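Local coordinates for Iron(III) ABC transporter, periplasmic iron-compound-binding protein (Vibrio cholerae, PDB 3TEF) that binds iron-carrying catecholate siderophores in the periplasm and probably hands them to an ABC transporter for uptake into the cell, at residues Glu39-Lys45 with Tyr61-Leu67; Ile85-Ala89 with Tyr261-Ser265; Gln150-Gln154 with Asp184-Ser188; Gln111-Glu115 with Val141-Phe145; Ile232-Glu237 with His251-Leu255. The contacts are given in a common frame with arbitrary orientation. Residues are numbered along the deposited sequence.

From the N terminus, interaction 1 closes first, a short loop that adds a parallel neighbour to strand 42-43 in the N-terminal lobe. Interaction 2 then opens at 85-89 and closes only at 261-265, joining the two lobes across the middle of the molecule. Within its long span lie three further contacts, one after another: interaction 4 pairs helix 113-128 with helix 131-154, interaction 3 ties the end of that second helix to the turn before strand 188-189, and interaction 5 sets helix 232-236 on strand 252-254. None cross. Interactions 3 and 4 share helix 131-154 and touch through Asp184, Phe185 and Phe145; interaction 2 touches both interaction 1 and interaction 4.

Interaction 1: residues Glu39-Lys45 with Tyr61-Leu67; sequences EPVAVSK and YPSAGSL
A very short hydrogen bond, 2.5 Å from Tyr61 OH to Glu39 OE2, marks one end of this pairing. Glu39 is extended (t, t), which carries its carboxylate to the phenol; Tyr61 (m) lays its ring edge near Pro40 O. From here the two segments run parallel, with Ala42 facing Pro62 (CA-CA 4.9 Å) and Ser44 facing Ala64 (CA-CA 4.7 Å). Val43 forms a single parallel bridge with Ser63: Val43 N donates to Pro62 O (3.1 Å) and Ala64 N to Val43 O (2.8 Å). The regular pairing stops there: Lys45 N donates to Gly65 O (2.9 Å), one residue beyond the acceptor a parallel ladder would use. The segment 61-67 thus lines the outer edge of strand 42-43, itself the end strand of the N-terminal lobe's parallel sheet beside strand 22-25. Small residues suit the close spacing, with Ala42 CB 4.4 Å from both Pro62 CB and Ala64 CB. Gly65 takes phi/psi 116/-161, where a CB would jam against the preceding carbonyl, and its N donates to Ser63 OG (3.1 Å), an ST turn. Lys45 (m, m, t, t) folds back so that NZ reaches Tyr61 O (2.7 Å) as well as Tyr56 O. A water joins Lys45 O (2.7 Å) to Leu67 N (2.9 Å).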
# COMPACT_ATOMS: atom_id res chain seq x y z
N GLU A 39 13.19 13.37 7.66
CA GLU A 39 12.75 13.04 9.02
C GLU A 39 11.62 13.95 9.47
O GLU A 39 11.82 15.15 9.62
CB GLU A 39 13.90 13.11 10.02
CG GLU A 39 13.51 12.60 11.40
CD GLU A 39 14.61 12.75 12.43
OE1 GLU A 39 15.69 13.27 12.07
OE2 GLU A 39 14.39 12.35 13.59
N PRO A 40 10.43 13.38 9.70
CA PRO A 40 9.25 14.18 10.07
C PRO A 40 9.32 14.64 11.51
O PRO A 40 10.11 14.10 12.30
CB PRO A 40 8.11 13.17 9.93
CG PRO A 40 8.76 11.85 10.25
CD PRO A 40 10.15 11.94 9.63
N VAL A 41 8.51 15.64 11.85
CA VAL A 41 8.44 16.16 13.20
C VAL A 41 7.31 15.55 14.03
O VAL A 41 7.32 15.64 15.26
CB VAL A 41 8.32 17.70 13.23
CG1 VAL A 41 9.53 18.35 12.58
CG2 VAL A 41 7.02 18.16 12.58
N ALA A 42 6.35 14.92 13.36
CA ALA A 42 5.22 14.27 14.03
C ALA A 42 4.63 13.23 13.08
O ALA A 42 4.70 13.39 11.85
CB ALA A 42 4.17 15.29 14.43
N VAL A 43 4.10 12.15 13.65
CA VAL A 43 3.62 11.03 12.85
C VAL A 43 2.38 10.40 13.45
O VAL A 43 2.17 10.45 14.66
CB VAL A 43 4.70 9.93 12.71
CG1 VAL A 43 5.93 10.48 12.01
CG2 VAL A 43 5.06 9.34 14.09
N SER A 44 1.56 9.78 12.60
CA SER A 44 0.48 8.98 13.14
C SER A 44 1.07 7.80 13.90
O SER A 44 2.24 7.45 13.72
CB SER A 44 -0.46 8.51 12.02
OG SER A 44 0.27 7.93 10.97
N LYS A 45 0.25 7.23 14.76
CA LYS A 45 0.64 6.09 15.57
C LYS A 45 -0.33 4.96 15.25
O LYS A 45 -1.54 5.19 15.14
CB LYS A 45 0.57 6.46 17.05
CG LYS A 45 1.39 7.68 17.42
CD LYS A 45 2.89 7.39 17.45
CE LYS A 45 3.68 8.67 17.71
NZ LYS A 45 5.11 8.36 18.07
N TYR A 61 8.69 11.25 18.60
CA TYR A 61 7.83 11.82 17.56
C TYR A 61 6.40 11.96 18.07
O TYR A 61 5.71 10.96 18.30
CB TYR A 61 7.89 10.92 16.32
CG TYR A 61 9.29 10.75 15.80
CD1 TYR A 61 9.83 11.67 14.91
CD2 TYR A 61 10.10 9.69 16.23
CE1 TYR A 61 11.10 11.54 14.44
CE2 TYR A 61 11.39 9.55 15.75
CZ TYR A 61 11.88 10.49 14.86
OH TYR A 61 13.16 10.37 14.38
N PRO A 62 5.93 13.20 18.28
CA PRO A 62 4.58 13.44 18.78
C PRO A 62 3.53 12.82 17.86
O PRO A 62 3.75 12.77 16.65
CB PRO A 62 4.45 14.96 18.77
CG PRO A 62 5.86 15.45 18.89
CD PRO A 62 6.70 14.45 18.13
N SER A 63 2.43 12.37 18.43
CA SER A 63 1.39 11.70 17.66
C SER A 63 0.58 12.71 16.87
O SER A 63 0.05 13.67 17.43
CB SER A 63 0.43 10.95 18.58
OG SER A 63 -0.63 10.40 17.81
N ALA A 64 0.46 12.47 15.57
CA ALA A 64 -0.38 13.30 14.72
C ALA A 64 -1.76 12.66 14.55
O ALA A 64 -2.57 13.11 13.72
CB ALA A 64 0.29 13.50 13.38
N GLY A 65 -2.02 11.62 15.34
CA GLY A 65 -3.29 10.92 15.30
C GLY A 65 -3.16 9.48 14.86
O GLY A 65 -2.08 8.91 14.93
N SER A 66 -4.27 8.89 14.42
CA SER A 66 -4.27 7.52 13.93
C SER A 66 -4.16 7.53 12.42
O SER A 66 -3.99 8.59 11.84
CB SER A 66 -5.56 6.81 14.34
OG SER A 66 -6.68 7.33 13.64
N LEU A 67 -4.22 6.36 11.79
CA LEU A 67 -4.19 6.28 10.34
C LEU A 67 -5.39 6.97 9.72
O LEU A 67 -5.32 7.45 8.60
CB LEU A 67 -4.15 4.83 9.85
CG LEU A 67 -2.98 3.96 10.30
CD1 LEU A 67 -3.06 2.61 9.56
CD2 LEU A 67 -1.63 4.62 10.05
O HOH W 1 -3.69 4.25 13.75

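Interaction 2: residues Ile85-Ala89 with Tyr261-Ser265; sequences IGPRA and YIAIS
Hydrogen bonds from one arginine dominate this small contact. Arg88 points its CA-CB bond toward 261-265 and extends (m, t, t, chi4 88°), long enough to span a 9.5 Å CA-CA separation from Ile262. Its NH2 donates to Tyr261 O (2.8 Å, nearly straight), and NH1 makes a weak bond to Ile262 O (3.2 Å). Both acceptors are carbonyls at the C-terminal end of helix 257-262, where the backbone leaves the helix in an inverse gamma turn centred on Ala263 (phi/psi -93/59); a positive guanidinium suits such an end. Arg88 NH2 also lies over one face of the Tyr261 ring (t), but with Arg88 CZ 5.1 Å from the ring centroid any cation-pi attraction is at most weak. In van der Waals contact, Ile262 CD1 covers a guanidinium face, 3.9 Å from Arg88 NH2. Apolar packing joins Pro87 CG to Ile264 CD1 at 3.8 Å. Arg177 lies close to Arg88, and Arg221 bonds Tyr261 OH; such a basic cluster between lobes is consistent with a pocket for an anionic ferric catecholate. The segment 85-89 follows strand 82-85 of the N-terminal sheet, while 261-265 leads from helix 257-262 toward helix 267-279, with Val27 of helix 27-35 against Ile262.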
# COMPACT_ATOMS: atom_id res chain seq x y z
N ILE A 85 -0.44 12.93 3.90
CA ILE A 85 -1.36 11.91 4.42
C ILE A 85 -1.58 10.77 3.42
O ILE A 85 -1.48 10.96 2.22
CB ILE A 85 -2.72 12.51 4.87
CG1 ILE A 85 -3.56 12.93 3.66
CG2 ILE A 85 -2.50 13.70 5.80
CD1 ILE A 85 -4.86 13.55 4.04
N GLY A 86 -1.90 9.59 3.94
CA GLY A 86 -2.29 8.47 3.10
C GLY A 86 -3.78 8.51 2.81
O GLY A 86 -4.49 9.40 3.27
N PRO A 87 -4.28 7.52 2.06
CA PRO A 87 -5.68 7.59 1.66
C PRO A 87 -6.65 7.40 2.83
O PRO A 87 -7.78 7.87 2.77
CB PRO A 87 -5.82 6.44 0.65
CG PRO A 87 -4.64 5.55 0.91
CD PRO A 87 -3.54 6.45 1.36
N ARG A 88 -6.21 6.72 3.89
CA ARG A 88 -7.09 6.45 5.02
C ARG A 88 -7.57 7.73 5.72
O ARG A 88 -8.69 7.77 6.25
CB ARG A 88 -6.40 5.53 6.03
CG ARG A 88 -6.39 4.09 5.58
CD ARG A 88 -5.60 3.22 6.54
NE ARG A 88 -5.65 1.82 6.17
CZ ARG A 88 -4.82 1.22 5.32
NH1 ARG A 88 -3.86 1.91 4.73
NH2 ARG A 88 -4.96 -0.07 5.07
N ALA A 89 -6.75 8.77 5.69
CA ALA A 89 -7.06 10.01 6.40
C ALA A 89 -7.66 11.06 5.46
O ALA A 89 -7.86 12.21 5.85
CB ALA A 89 -5.81 10.58 7.04
N TYR A 261 -1.19 -3.85 2.04
CA TYR A 261 -2.46 -3.36 2.55
C TYR A 261 -2.32 -2.07 3.37
O TYR A 261 -3.12 -1.15 3.25
CB TYR A 261 -3.13 -4.47 3.37
CG TYR A 261 -4.48 -4.09 3.93
CD1 TYR A 261 -5.58 -3.95 3.10
CD2 TYR A 261 -4.64 -3.88 5.29
CE1 TYR A 261 -6.83 -3.60 3.62
CE2 TYR A 261 -5.89 -3.53 5.83
CZ TYR A 261 -6.97 -3.39 4.98
OH TYR A 261 -8.19 -3.05 5.51
N ILE A 262 -1.28 -2.01 4.20
CA ILE A 262 -1.08 -0.88 5.11
C ILE A 262 -0.24 0.25 4.52
O ILE A 262 -0.68 1.40 4.47
CB ILE A 262 -0.43 -1.33 6.45
CG1 ILE A 262 -1.31 -2.35 7.18
CG2 ILE A 262 -0.12 -0.11 7.33
CD1 ILE A 262 -2.63 -1.81 7.66
N ALA A 263 0.96 -0.08 4.06
CA ALA A 263 1.96 0.92 3.71
C ALA A 263 1.86 1.24 2.23
O ALA A 263 2.82 1.09 1.47
CB ALA A 263 3.37 0.40 4.06
N ILE A 264 0.69 1.70 1.84
CA ILE A 264 0.38 1.90 0.43
C ILE A 264 1.37 2.84 -0.26
O ILE A 264 1.59 3.97 0.17
CB ILE A 264 -1.05 2.44 0.29
CG1 ILE A 264 -2.05 1.40 0.79
CG2 ILE A 264 -1.32 2.86 -1.15
CD1 ILE A 264 -3.45 1.97 1.05
N SER A 265 1.95 2.34 -1.35
CA SER A 265 2.90 3.10 -2.16
C SER A 265 4.23 3.40 -1.45
O SER A 265 5.01 4.22 -1.93
CB SER A 265 2.26 4.38 -2.72
OG SER A 265 1.24 4.06 -3.66

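Interaction 3: residues Gln150-Gln154 with Asp184-Ser188; sequences QYNQQ and DFGFS
This is a helix-to-turn contact, largely buried, in which the last turn of the long helix 131-154 is fastened by one asparagine to the link between helix 180-184 and strand 188-189. In this family of binding proteins a long helix of this kind spans the two lobes, and here its C-terminal end meets the lobe that contains strand 158-165. Asn152 points its CA-CB bond straight at the turn, and with chi1 m and chi2 -33° its ND2 donates to Phe185 O at 2.7 Å (N-H...O angle 161°). The same ND2 sits over a face of the Phe187 ring, 3.4 Å from CE2, so the polar amide is held between a carbonyl and an aromatic surface. Asparagine is short enough to do this while the backbones come close: Asn152 and Gly186 are 5.4 Å apart between CA atoms, and Asn152 CB is 3.5 Å from Gly186 O. Gly186 is the first residue after helix 180-184 to leave helical backbone angles, with positive phi (86/14), easy for glycine; a CB there would also point into the helix, about 3.7 Å from Asn152 CB. Phe187 (m) starts away from the helix but swings its ring back to it. Around the contact, Phe185 stacks on Phe145 of helix 131-154, Met277 of helix 267-279 packs against both phenylalanines, and Ser188 pairs with the backbone of strand 158-165.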
# COMPACT_ATOMS: atom_id res chain seq x y z
N GLN A 150 6.56 -9.92 -17.50
CA GLN A 150 6.94 -10.72 -18.66
C GLN A 150 6.74 -12.19 -18.34
O GLN A 150 6.12 -12.93 -19.10
CB GLN A 150 8.39 -10.47 -19.04
CG GLN A 150 8.62 -9.12 -19.68
CD GLN A 150 10.01 -9.01 -20.26
OE1 GLN A 150 10.46 -9.89 -21.00
NE2 GLN A 150 10.71 -7.94 -19.91
N TYR A 151 7.29 -12.61 -17.20
CA TYR A 151 7.18 -13.98 -16.76
C TYR A 151 5.73 -14.47 -16.80
O TYR A 151 5.43 -15.49 -17.43
CB TYR A 151 7.73 -14.11 -15.34
CG TYR A 151 7.83 -15.52 -14.83
CD1 TYR A 151 9.03 -16.21 -14.90
CD2 TYR A 151 6.73 -16.17 -14.29
CE1 TYR A 151 9.13 -17.51 -14.44
CE2 TYR A 151 6.82 -17.46 -13.82
CZ TYR A 151 8.03 -18.13 -13.90
OH TYR A 151 8.12 -19.42 -13.44
N ASN A 152 4.84 -13.74 -16.15
CA ASN A 152 3.44 -14.14 -16.06
C ASN A 152 2.67 -14.09 -17.37
O ASN A 152 1.68 -14.80 -17.55
CB ASN A 152 2.71 -13.33 -14.99
CG ASN A 152 3.23 -13.62 -13.60
OD1 ASN A 152 3.63 -14.75 -13.30
ND2 ASN A 152 3.24 -12.61 -12.74
N GLN A 153 3.10 -13.23 -18.29
CA GLN A 153 2.51 -13.19 -19.62
C GLN A 153 3.03 -14.34 -20.48
O GLN A 153 2.34 -14.81 -21.38
CB GLN A 153 2.81 -11.86 -20.29
CG GLN A 153 2.15 -10.68 -19.61
CD GLN A 153 2.46 -9.37 -20.29
OE1 GLN A 153 3.42 -9.27 -21.06
NE2 GLN A 153 1.64 -8.36 -20.03
N GLN A 154 4.26 -14.77 -20.19
CA GLN A 154 4.91 -15.84 -20.94
C GLN A 154 4.53 -17.20 -20.38
O GLN A 154 4.74 -18.24 -21.02
CB GLN A 154 6.43 -15.65 -20.92
CG GLN A 154 6.91 -14.39 -21.63
CD GLN A 154 8.42 -14.23 -21.60
OE1 GLN A 154 9.12 -14.89 -20.82
NE2 GLN A 154 8.94 -13.35 -22.45
N ASP A 184 0.17 -4.61 -13.18
CA ASP A 184 1.62 -4.41 -13.12
C ASP A 184 2.40 -5.70 -13.12
O ASP A 184 3.44 -5.78 -13.75
CB ASP A 184 2.00 -3.58 -11.90
CG ASP A 184 1.31 -2.24 -11.88
OD1 ASP A 184 1.24 -1.58 -12.94
OD2 ASP A 184 0.82 -1.84 -10.80
N PHE A 185 1.91 -6.71 -12.41
CA PHE A 185 2.64 -7.95 -12.27
C PHE A 185 2.25 -8.99 -13.32
O PHE A 185 2.88 -10.04 -13.43
CB PHE A 185 2.46 -8.50 -10.85
CG PHE A 185 3.20 -7.73 -9.80
CD1 PHE A 185 4.56 -7.47 -9.94
CD2 PHE A 185 2.55 -7.24 -8.68
CE1 PHE A 185 5.26 -6.76 -8.97
CE2 PHE A 185 3.24 -6.52 -7.70
CZ PHE A 185 4.60 -6.29 -7.84
N GLY A 186 1.18 -8.69 -14.06
CA GLY A 186 0.84 -9.44 -15.25
C GLY A 186 -0.01 -10.69 -15.10
O GLY A 186 -0.09 -11.50 -16.03
N PHE A 187 -0.63 -10.88 -13.94
CA PHE A 187 -1.58 -11.98 -13.79
C PHE A 187 -2.89 -11.61 -14.46
O PHE A 187 -3.20 -10.43 -14.63
CB PHE A 187 -1.85 -12.26 -12.31
CG PHE A 187 -0.73 -12.95 -11.60
CD1 PHE A 187 -0.52 -14.31 -11.75
CD2 PHE A 187 0.10 -12.24 -10.73
CE1 PHE A 187 0.51 -14.94 -11.08
CE2 PHE A 187 1.13 -12.87 -10.05
CZ PHE A 187 1.33 -14.23 -10.22
N SER A 188 -3.68 -12.61 -14.83
CA SER A 188 -5.06 -12.36 -15.22
C SER A 188 -5.96 -12.77 -14.05
O SER A 188 -5.54 -13.55 -13.19
CB SER A 188 -5.42 -13.13 -16.50
OG SER A 188 -5.33 -14.53 -16.29

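Interaction 4: residues Gln111-Glu115 with Val141-Phe145; sequences QGYWE and VDAQF
Trp114 takes chi1 t (180°) and chi2 -131°, which thrusts its indole from the first turn of helix 113-128 across to helix 131-154. The backbones stay well apart, with the nearest CA atoms, Trp114 and Phe145, at 8.3 Å, so a large flat side chain is what fills the gap. Phe145 (chi1 -88°, chi2 -81°) lays its ring beneath the indole as an offset stack: the centroid of the five-membered ring is 4.0 Å from that of Phe145, with planes at 13°. Trp114 CB also sits over the Phe145 ring, 3.9 Å from its centroid. One turn earlier, Val141 (t) turns CG1 to the same indole face, 3.9 Å from the six-membered ring centroid, a CH-pi contact. This i, i+4 pair forms the surface on which one face of the indole rests. The two helices are joined by a very short link and form a helical hairpin, with the start of the first lying beside the middle of the second, the long helix that in this family connects the lobes. Asp142 (t, chi2 46°) brings its carboxylate to the indole edge, where Trp114 NE1 donates to OD1 at 2.9 Å; its other oxygen makes a salt bridge with Lys146. Gly112, the N-cap residue, has glycine-suited phi/psi 105/147. Tyr113 (t) brings its ring edge toward Phe145, with Tyr113 CD2 4.3 Å from Phe145 CZ. The Tyr113 hydroxyl bonds Thr270 of helix 267-279.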
# COMPACT_ATOMS: atom_id res chain seq x y z
N GLN A 111 -5.52 4.00 -12.88
CA GLN A 111 -4.28 4.06 -13.66
C GLN A 111 -3.33 2.91 -13.32
O GLN A 111 -2.42 2.59 -14.09
CB GLN A 111 -3.59 5.42 -13.51
CG GLN A 111 -3.44 5.90 -12.10
CD GLN A 111 -2.88 7.31 -12.03
OE1 GLN A 111 -3.45 8.19 -11.38
NE2 GLN A 111 -1.76 7.54 -12.71
N GLY A 112 -3.55 2.28 -12.17
CA GLY A 112 -2.75 1.13 -11.77
C GLY A 112 -1.76 1.48 -10.68
O GLY A 112 -1.23 2.59 -10.62
N TYR A 113 -1.50 0.50 -9.81
CA TYR A 113 -0.61 0.72 -8.67
C TYR A 113 0.76 1.31 -9.04
O TYR A 113 1.17 2.33 -8.47
CB TYR A 113 -0.41 -0.58 -7.89
CG TYR A 113 0.56 -0.39 -6.74
CD1 TYR A 113 0.12 0.13 -5.52
CD2 TYR A 113 1.91 -0.71 -6.88
CE1 TYR A 113 1.00 0.32 -4.47
CE2 TYR A 113 2.81 -0.53 -5.83
CZ TYR A 113 2.34 -0.01 -4.63
OH TYR A 113 3.19 0.20 -3.59
N TRP A 114 1.47 0.69 -9.97
CA TRP A 114 2.84 1.12 -10.22
C TRP A 114 2.95 2.48 -10.94
O TRP A 114 3.75 3.33 -10.55
CB TRP A 114 3.67 0.02 -10.91
CG TRP A 114 5.11 0.40 -11.21
CD1 TRP A 114 5.77 0.24 -12.41
CD2 TRP A 114 6.06 1.01 -10.32
NE1 TRP A 114 7.05 0.71 -12.31
CE2 TRP A 114 7.26 1.18 -11.04
CE3 TRP A 114 6.01 1.42 -8.98
CZ2 TRP A 114 8.41 1.75 -10.47
CZ3 TRP A 114 7.15 1.99 -8.41
CH2 TRP A 114 8.34 2.15 -9.16
N GLU A 115 2.12 2.70 -11.96
CA GLU A 115 2.12 3.99 -12.63
C GLU A 115 1.79 5.11 -11.64
O GLU A 115 2.45 6.14 -11.63
CB GLU A 115 1.15 4.03 -13.82
CG GLU A 115 1.44 2.98 -14.89
CD GLU A 115 2.64 3.32 -15.76
OE1 GLU A 115 3.40 4.24 -15.39
OE2 GLU A 115 2.81 2.67 -16.81
N VAL A 141 13.24 -0.22 -9.55
CA VAL A 141 12.02 -0.96 -9.25
C VAL A 141 11.23 -1.29 -10.53
O VAL A 141 10.66 -2.37 -10.65
CB VAL A 141 11.14 -0.17 -8.26
CG1 VAL A 141 9.79 -0.85 -8.09
CG2 VAL A 141 11.86 -0.03 -6.92
N ASP A 142 11.23 -0.36 -11.47
CA ASP A 142 10.55 -0.57 -12.74
C ASP A 142 11.04 -1.83 -13.45
O ASP A 142 10.25 -2.57 -14.04
CB ASP A 142 10.72 0.65 -13.64
CG ASP A 142 9.82 0.61 -14.87
OD1 ASP A 142 8.61 0.30 -14.74
OD2 ASP A 142 10.33 0.90 -15.97
N ALA A 143 12.34 -2.09 -13.37
CA ALA A 143 12.89 -3.25 -14.06
C ALA A 143 12.35 -4.54 -13.46
O ALA A 143 12.11 -5.52 -14.17
CB ALA A 143 14.42 -3.23 -14.03
N GLN A 144 12.17 -4.53 -12.14
CA GLN A 144 11.63 -5.66 -11.40
C GLN A 144 10.17 -5.93 -11.78
O GLN A 144 9.79 -7.08 -12.03
CB GLN A 144 11.77 -5.42 -9.89
CG GLN A 144 13.22 -5.40 -9.38
CD GLN A 144 13.35 -4.90 -7.95
OE1 GLN A 144 12.68 -3.94 -7.54
NE2 GLN A 144 14.21 -5.55 -7.17
N PHE A 145 9.35 -4.88 -11.81
CA PHE A 145 7.98 -4.99 -12.30
C PHE A 145 7.95 -5.58 -13.70
O PHE A 145 7.17 -6.49 -13.98
CB PHE A 145 7.29 -3.63 -12.31
CG PHE A 145 6.61 -3.28 -11.01
CD1 PHE A 145 5.35 -3.78 -10.71
CD2 PHE A 145 7.23 -2.44 -10.10
CE1 PHE A 145 4.72 -3.45 -9.51
CE2 PHE A 145 6.61 -2.11 -8.90
CZ PHE A 145 5.35 -2.61 -8.60

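Interaction 5: residues Ile232-Glu237 with His251-Leu255; sequences IRQTFE and HIAYL
Ile252 (m, t), the first residue of strand 252-254, turns toward helix 232-236 and meets Glu237, its CD1 3.7 Å from OE2. The helix axis passes 10.8 Å from that of the strand at 145°, so the two run roughly antiparallel. Ala253 takes its backbone partners from strand 215-220. Strands 215-220 and 252-254 are parallel neighbours, and this helix belongs to the connection between them, a beta-alpha-beta crossover that covers one face of the sheet. Tyr254 (m, chi2 -89°), again directed toward the helix, has the largest covered area of any residue here, long enough to bridge the gap between layers. Its face receives Arg233 CB, 4.1 Å from the ring centroid, a CH-pi contact; Ile232 CG2 lies 3.8 Å from CD1, and Phe236 CD2 3.5 Å from OH. Glu237 (m, t), where the backbone leaves helical angles (phi/psi -85/72), turns its CA-CB bond toward the strand, so that OE2 accepts from Tyr254 OH (2.8 Å), satisfying the tyrosine's polar end.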
# COMPACT_ATOMS: atom_id res chain seq x y z
N ILE A 232 -2.28 -17.54 9.68
CA ILE A 232 -3.53 -17.94 9.05
C ILE A 232 -3.34 -19.24 8.28
O ILE A 232 -4.26 -20.05 8.18
CB ILE A 232 -4.04 -16.85 8.07
CG1 ILE A 232 -5.44 -17.21 7.56
CG2 ILE A 232 -3.07 -16.67 6.90
CD1 ILE A 232 -6.44 -17.49 8.66
N ARG A 233 -2.14 -19.45 7.74
CA ARG A 233 -1.88 -20.62 6.91
C ARG A 233 -2.41 -21.90 7.55
O ARG A 233 -3.08 -22.70 6.89
CB ARG A 233 -0.38 -20.75 6.60
CG ARG A 233 -0.04 -21.98 5.77
CD ARG A 233 0.29 -23.17 6.67
NE ARG A 233 1.58 -23.02 7.32
CZ ARG A 233 1.96 -23.67 8.42
NH1 ARG A 233 1.14 -24.53 9.00
NH2 ARG A 233 3.17 -23.45 8.93
N GLN A 234 -2.12 -22.09 8.84
CA GLN A 234 -2.56 -23.30 9.53
C GLN A 234 -4.05 -23.53 9.36
O GLN A 234 -4.50 -24.66 9.15
CB GLN A 234 -2.19 -23.23 11.02
CG GLN A 234 -2.86 -24.31 11.87
CD GLN A 234 -2.44 -25.72 11.47
OE1 GLN A 234 -1.40 -25.92 10.84
NE2 GLN A 234 -3.26 -26.70 11.85
N THR A 235 -4.83 -22.46 9.42
CA THR A 235 -6.28 -22.57 9.35
C THR A 235 -6.82 -22.40 7.93
O THR A 235 -7.79 -23.06 7.55
CB THR A 235 -6.96 -21.56 10.30
OG1 THR A 235 -6.33 -20.28 10.18
CG2 THR A 235 -6.84 -22.04 11.75
N PHE A 236 -6.18 -21.53 7.16
CA PHE A 236 -6.63 -21.23 5.79
C PHE A 236 -6.55 -22.47 4.91
O PHE A 236 -7.41 -22.69 4.06
CB PHE A 236 -5.79 -20.11 5.18
CG PHE A 236 -6.27 -19.66 3.83
CD1 PHE A 236 -7.39 -18.85 3.71
CD2 PHE A 236 -5.60 -20.04 2.68
CE1 PHE A 236 -7.83 -18.43 2.47
CE2 PHE A 236 -6.04 -19.63 1.44
CZ PHE A 236 -7.15 -18.82 1.33
N GLU A 237 -5.52 -23.27 5.11
CA GLU A 237 -5.31 -24.43 4.26
C GLU A 237 -6.11 -25.62 4.77
O GLU A 237 -5.56 -26.57 5.32
CB GLU A 237 -3.82 -24.75 4.14
CG GLU A 237 -3.00 -23.53 3.76
CD GLU A 237 -1.65 -23.89 3.18
OE1 GLU A 237 -1.08 -24.93 3.59
OE2 GLU A 237 -1.16 -23.14 2.31
N HIS A 251 1.46 -22.91 -5.27
CA HIS A 251 1.36 -21.51 -5.64
C HIS A 251 0.32 -20.76 -4.80
O HIS A 251 -0.40 -19.91 -5.33
CB HIS A 251 1.04 -21.35 -7.13
CG HIS A 251 2.19 -21.70 -8.03
ND1 HIS A 251 2.03 -22.00 -9.37
CD2 HIS A 251 3.52 -21.79 -7.79
CE1 HIS A 251 3.20 -22.26 -9.91
NE2 HIS A 251 4.13 -22.14 -8.97
N ILE A 252 0.24 -21.08 -3.52
CA ILE A 252 -0.46 -20.22 -2.56
C ILE A 252 0.59 -19.33 -1.92
O ILE A 252 1.54 -19.82 -1.30
CB ILE A 252 -1.17 -21.00 -1.45
CG1 ILE A 252 -2.21 -21.96 -2.02
CG2 ILE A 252 -1.83 -20.03 -0.46
CD1 ILE A 252 -2.95 -22.75 -0.95
N ALA A 253 0.42 -18.02 -2.08
CA ALA A 253 1.36 -17.06 -1.52
C ALA A 253 0.69 -16.22 -0.44
O ALA A 253 -0.39 -15.67 -0.67
CB ALA A 253 1.90 -16.16 -2.61
N TYR A 254 1.33 -16.12 0.72
CA TYR A 254 0.82 -15.27 1.81
C TYR A 254 1.51 -13.91 1.79
O TYR A 254 2.62 -13.75 2.29
CB TYR A 254 0.95 -15.98 3.17
CG TYR A 254 0.13 -17.25 3.20
CD1 TYR A 254 -1.19 -17.23 3.60
CD2 TYR A 254 0.67 -18.46 2.77
CE1 TYR A 254 -1.95 -18.38 3.61
CE2 TYR A 254 -0.08 -19.62 2.78
CZ TYR A 254 -1.40 -19.57 3.19
OH TYR A 254 -2.17 -20.70 3.20
N LEU A 255 0.84 -12.94 1.17
CA LEU A 255 1.43 -11.63 0.90
C LEU A 255 1.73 -10.86 2.19
O LEU A 255 0.98 -10.95 3.16
CB LEU A 255 0.50 -10.80 0.02
CG LEU A 255 0.10 -11.36 -1.35
CD1 LEU A 255 -0.79 -10.37 -2.06
CD2 LEU A 255 1.32 -11.66 -2.21